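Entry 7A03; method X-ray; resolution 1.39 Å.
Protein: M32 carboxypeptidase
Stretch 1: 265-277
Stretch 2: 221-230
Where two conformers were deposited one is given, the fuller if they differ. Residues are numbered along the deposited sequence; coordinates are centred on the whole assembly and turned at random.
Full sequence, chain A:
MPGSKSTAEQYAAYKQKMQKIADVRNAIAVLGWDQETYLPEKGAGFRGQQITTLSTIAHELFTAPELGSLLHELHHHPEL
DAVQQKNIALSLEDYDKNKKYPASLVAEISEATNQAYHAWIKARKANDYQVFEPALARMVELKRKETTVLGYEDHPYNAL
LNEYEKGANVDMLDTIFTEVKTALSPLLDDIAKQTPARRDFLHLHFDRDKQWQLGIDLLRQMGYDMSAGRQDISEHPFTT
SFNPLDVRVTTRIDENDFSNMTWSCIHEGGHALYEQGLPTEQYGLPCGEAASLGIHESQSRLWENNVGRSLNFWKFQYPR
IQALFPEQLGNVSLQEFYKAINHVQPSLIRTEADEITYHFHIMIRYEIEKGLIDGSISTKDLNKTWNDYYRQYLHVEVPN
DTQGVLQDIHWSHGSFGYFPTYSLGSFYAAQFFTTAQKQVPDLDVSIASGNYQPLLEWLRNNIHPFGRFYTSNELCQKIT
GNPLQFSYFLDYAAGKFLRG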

# COMPACT_ATOMS: atom_id res chain seq x y z
N CYS A 265 -13.14 -2.39 -4.23
CA CYS A 265 -13.91 -1.44 -3.44
C CYS A 265 -13.66 -1.66 -1.96
O CYS A 265 -13.46 -0.70 -1.21
CB CYS A 265 -15.39 -1.69 -3.72
SG CYS A 265 -15.99 -0.97 -5.25
N ILE A 266 -13.65 -2.92 -1.51
CA ILE A 266 -13.41 -3.15 -0.08
C ILE A 266 -12.00 -2.73 0.31
O ILE A 266 -11.77 -2.13 1.37
CB ILE A 266 -13.67 -4.63 0.28
CG1 ILE A 266 -15.12 -5.01 -0.06
CG2 ILE A 266 -13.35 -4.86 1.76
CD1 ILE A 266 -15.38 -6.49 -0.01
N HIS A 267 -11.03 -3.01 -0.57
CA HIS A 267 -9.63 -2.64 -0.33
C HIS A 267 -9.49 -1.12 -0.16
O HIS A 267 -8.92 -0.62 0.84
CB HIS A 267 -8.84 -3.15 -1.53
CG HIS A 267 -7.37 -2.95 -1.44
ND1 HIS A 267 -6.50 -3.92 -1.00
CD2 HIS A 267 -6.60 -1.88 -1.76
CE1 HIS A 267 -5.26 -3.47 -1.06
NE2 HIS A 267 -5.30 -2.22 -1.51
N GLU A 268 -10.04 -0.37 -1.12
CA GLU A 268 -9.99 1.09 -1.01
C GLU A 268 -10.79 1.59 0.18
O GLU A 268 -10.37 2.52 0.86
CB GLU A 268 -10.47 1.76 -2.30
CG GLU A 268 -9.71 1.34 -3.55
CD GLU A 268 -8.20 1.50 -3.42
OE1 GLU A 268 -7.73 2.40 -2.72
OE2 GLU A 268 -7.47 0.68 -4.03
N GLY A 269 -11.94 0.97 0.46
CA GLY A 269 -12.67 1.32 1.66
C GLY A 269 -11.80 1.27 2.90
O GLY A 269 -11.91 2.13 3.78
N GLY A 270 -10.93 0.26 2.99
CA GLY A 270 -10.09 0.17 4.17
C GLY A 270 -9.14 1.35 4.31
O GLY A 270 -9.00 1.94 5.40
N HIS A 271 -8.51 1.73 3.19
CA HIS A 271 -7.73 2.98 3.17
C HIS A 271 -8.58 4.18 3.59
O HIS A 271 -8.15 5.05 4.37
CB HIS A 271 -7.20 3.27 1.77
CG HIS A 271 -6.05 2.42 1.33
ND1 HIS A 271 -4.92 2.20 2.09
CD2 HIS A 271 -5.85 1.77 0.16
CE1 HIS A 271 -4.07 1.45 1.40
NE2 HIS A 271 -4.61 1.17 0.23
N ALA A 272 -9.78 4.27 3.02
CA ALA A 272 -10.59 5.47 3.17
C ALA A 272 -11.09 5.62 4.60
O ALA A 272 -11.15 6.74 5.12
CB ALA A 272 -11.75 5.46 2.19
N LEU A 273 -11.41 4.51 5.26
CA LEU A 273 -11.87 4.59 6.64
C LEU A 273 -10.75 5.10 7.53
O LEU A 273 -10.99 5.89 8.47
CB LEU A 273 -12.34 3.21 7.13
CG LEU A 273 -13.61 2.66 6.49
CD1 LEU A 273 -13.74 1.17 6.81
CD2 LEU A 273 -14.86 3.44 6.95
N TYR A 274 -9.51 4.67 7.25
CA TYR A 274 -8.37 5.24 7.97
C TYR A 274 -8.29 6.75 7.77
O TYR A 274 -8.19 7.51 8.74
CB TYR A 274 -7.08 4.57 7.47
CG TYR A 274 -5.81 4.82 8.25
CD1 TYR A 274 -5.80 5.55 9.44
CD2 TYR A 274 -4.61 4.27 7.80
CE1 TYR A 274 -4.62 5.73 10.16
CE2 TYR A 274 -3.42 4.44 8.52
CZ TYR A 274 -3.44 5.17 9.70
OH TYR A 274 -2.26 5.31 10.39
N GLU A 275 -8.28 7.19 6.51
CA GLU A 275 -8.16 8.63 6.24
C GLU A 275 -9.29 9.44 6.87
O GLU A 275 -9.07 10.55 7.38
CB GLU A 275 -8.08 8.88 4.74
CG GLU A 275 -6.77 8.39 4.12
CD GLU A 275 -5.58 9.25 4.53
OE1 GLU A 275 -5.74 10.48 4.68
OE2 GLU A 275 -4.45 8.73 4.70
N GLN A 276 -10.51 8.90 6.87
CA GLN A 276 -11.64 9.59 7.48
C GLN A 276 -11.55 9.60 9.00
O GLN A 276 -12.29 10.36 9.65
CB GLN A 276 -12.98 9.02 7.00
CG GLN A 276 -13.28 9.36 5.56
CD GLN A 276 -14.69 8.97 5.13
OE1 GLN A 276 -15.26 8.02 5.65
NE2 GLN A 276 -15.25 9.70 4.17
N GLY A 277 -10.68 8.77 9.57
CA GLY A 277 -10.50 8.77 11.01
C GLY A 277 -9.35 9.60 11.56
O GLY A 277 -9.21 9.71 12.78
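Stretch 2, residues 221-230: QMGYDMSAGR

Stretch 2 runs along one side of the 265-277 helix as the last turn of another helix followed by a loop that leads into a weakly bonded strand at about Gly229, and it advances in the same sense as its partner: Met222 lies against Ile266, Gly269, Gly270 and Leu273, Tyr224 against Ala272 and Leu273, and Asp225 and Ala228 against Gln276. The CA atoms of Leu273 and Tyr224 are 6.0 Å apart, those of Gln276 and Asp225 7.8 Å.

Contact begins with Met222, whose side chain (m, t, p) fits as a knob among Ile266, Gly269, Gly270 and Leu273. Its CE lies 3.5 Å from Ile266 O, 3.7 Å from Gly269 C and 4.0 Å from Leu273 CD1. Ile266 O is already occupied by the helical bond from Gly270 N, so an apolar methyl can lie beside it without leaving it unpaired. Glycine suits position 269 because a CB there would come within 2.6 Å of Met222 CE; its absence opens the pocket.

Gly223 then leaves the helix in a Schellman motif. Its phi of 118° would jam a CB against the preceding carbonyl oxygen, so glycine meets a backbone demand. Leu273 CD2 packs 3.4 Å from Gly223 C. In the extended Tyr224 (phi/psi -66/129) the t rotamer brings the ring to the helix, with CE1 3.7 Å from Ala272 CB; the methyl packs against the ring at van der Waals distance. Tyr224 OH accepts a weak bond from Arg230 N, at 3.0 Å between the two atoms, and is also hydrogen-bonded elsewhere in the structure.

The polar part of the contact rests on Gln276, whose amide offers an acceptor and a donor group to a backbone that needs both. Asp225 N donates to Gln276 OE1 at 3.0 Å and a nearly straight 172°, while Gln276 NE2 donates to Asp225 O, also at 3.0 Å. The pair of bonds makes the side chain read one residue's NH and CO together. Gln276 NE2 also gives a weak bond to Ala228 O, 3.0 Å away at 141°, so both ends of the type I turn from Asp225 to Ala228 are held by one nitrogen. Asp225 O accepts twice, since Ala228 N closes the turn onto it at 3.0 Å. Within the turn, Asp225 OD1 takes the bond from Ser227 N, again at 3.0 Å, a role for which a short carboxylate is well suited.

A water completes the network, donating to Gln276 OE1 at 2.7 Å and to Gly223 O at 2.8 Å. It bridges those two oxygens, neither of which could donate to the other.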

# COMPACT_ATOMS: atom_id res chain seq x y z
N GLN A 221 -21.92 0.11 4.20
CA GLN A 221 -22.02 -0.82 5.32
C GLN A 221 -20.73 -0.87 6.13
O GLN A 221 -20.77 -1.08 7.35
CB GLN A 221 -22.39 -2.21 4.81
CG GLN A 221 -23.78 -2.29 4.18
CD GLN A 221 -24.01 -3.61 3.47
OE1 GLN A 221 -23.46 -4.64 3.89
NE2 GLN A 221 -24.79 -3.60 2.40
N MET A 222 -19.58 -0.68 5.47
CA MET A 222 -18.30 -0.66 6.19
C MET A 222 -18.18 0.55 7.09
O MET A 222 -17.46 0.51 8.10
CB MET A 222 -17.13 -0.67 5.20
CG MET A 222 -16.90 -2.02 4.51
SD MET A 222 -15.87 -1.85 3.04
CE MET A 222 -14.27 -1.40 3.74
N GLY A 223 -18.87 1.65 6.75
CA GLY A 223 -18.80 2.87 7.54
C GLY A 223 -18.22 4.06 6.79
O GLY A 223 -17.94 5.09 7.40
N TYR A 224 -18.03 3.94 5.48
CA TYR A 224 -17.52 5.05 4.69
C TYR A 224 -18.54 6.19 4.68
O TYR A 224 -19.73 5.97 4.42
CB TYR A 224 -17.27 4.56 3.27
CG TYR A 224 -16.64 5.53 2.29
CD1 TYR A 224 -15.59 6.35 2.66
CD2 TYR A 224 -17.08 5.58 0.97
CE1 TYR A 224 -15.01 7.22 1.73
CE2 TYR A 224 -16.51 6.43 0.05
CZ TYR A 224 -15.48 7.25 0.45
OH TYR A 224 -14.91 8.09 -0.49
N ASP A 225 -18.10 7.39 5.02
CA ASP A 225 -18.99 8.54 5.13
C ASP A 225 -19.06 9.19 3.75
O ASP A 225 -18.12 9.87 3.32
CB ASP A 225 -18.47 9.50 6.20
CG ASP A 225 -19.34 10.74 6.37
OD1 ASP A 225 -20.33 10.90 5.62
OD2 ASP A 225 -19.02 11.56 7.26
N MET A 226 -20.15 8.96 3.03
CA MET A 226 -20.26 9.49 1.68
C MET A 226 -20.79 10.93 1.64
O MET A 226 -21.09 11.42 0.55
CB MET A 226 -21.01 8.52 0.76
CG MET A 226 -20.04 7.49 0.19
SD MET A 226 -20.74 6.16 -0.79
CE MET A 226 -21.00 4.93 0.49
N SER A 227 -20.90 11.60 2.79
CA SER A 227 -20.95 13.06 2.82
C SER A 227 -19.56 13.67 3.00
O SER A 227 -19.41 14.89 2.95
CB SER A 227 -21.88 13.58 3.92
OG SER A 227 -23.19 13.04 3.79
N ALA A 228 -18.54 12.83 3.18
CA ALA A 228 -17.14 13.23 3.32
C ALA A 228 -16.27 12.44 2.35
O ALA A 228 -15.08 12.21 2.61
CB ALA A 228 -16.67 13.03 4.76
N GLY A 229 -16.86 12.03 1.25
CA GLY A 229 -16.17 11.23 0.26
C GLY A 229 -17.11 10.91 -0.87
O GLY A 229 -18.28 11.33 -0.88
N ARG A 230 -16.58 10.17 -1.84
CA ARG A 230 -17.33 9.75 -3.01
C ARG A 230 -16.48 8.74 -3.75
O ARG A 230 -15.26 8.64 -3.53
CB ARG A 230 -17.67 10.94 -3.93
CG ARG A 230 -16.45 11.70 -4.45
CD ARG A 230 -16.83 12.72 -5.58
NE ARG A 230 -17.33 12.02 -6.75
CZ ARG A 230 -18.62 11.94 -7.09
NH1 ARG A 230 -19.54 12.59 -6.38
NH2 ARG A 230 -18.97 11.24 -8.16
O HOH W 1 -15.80 6.85 8.04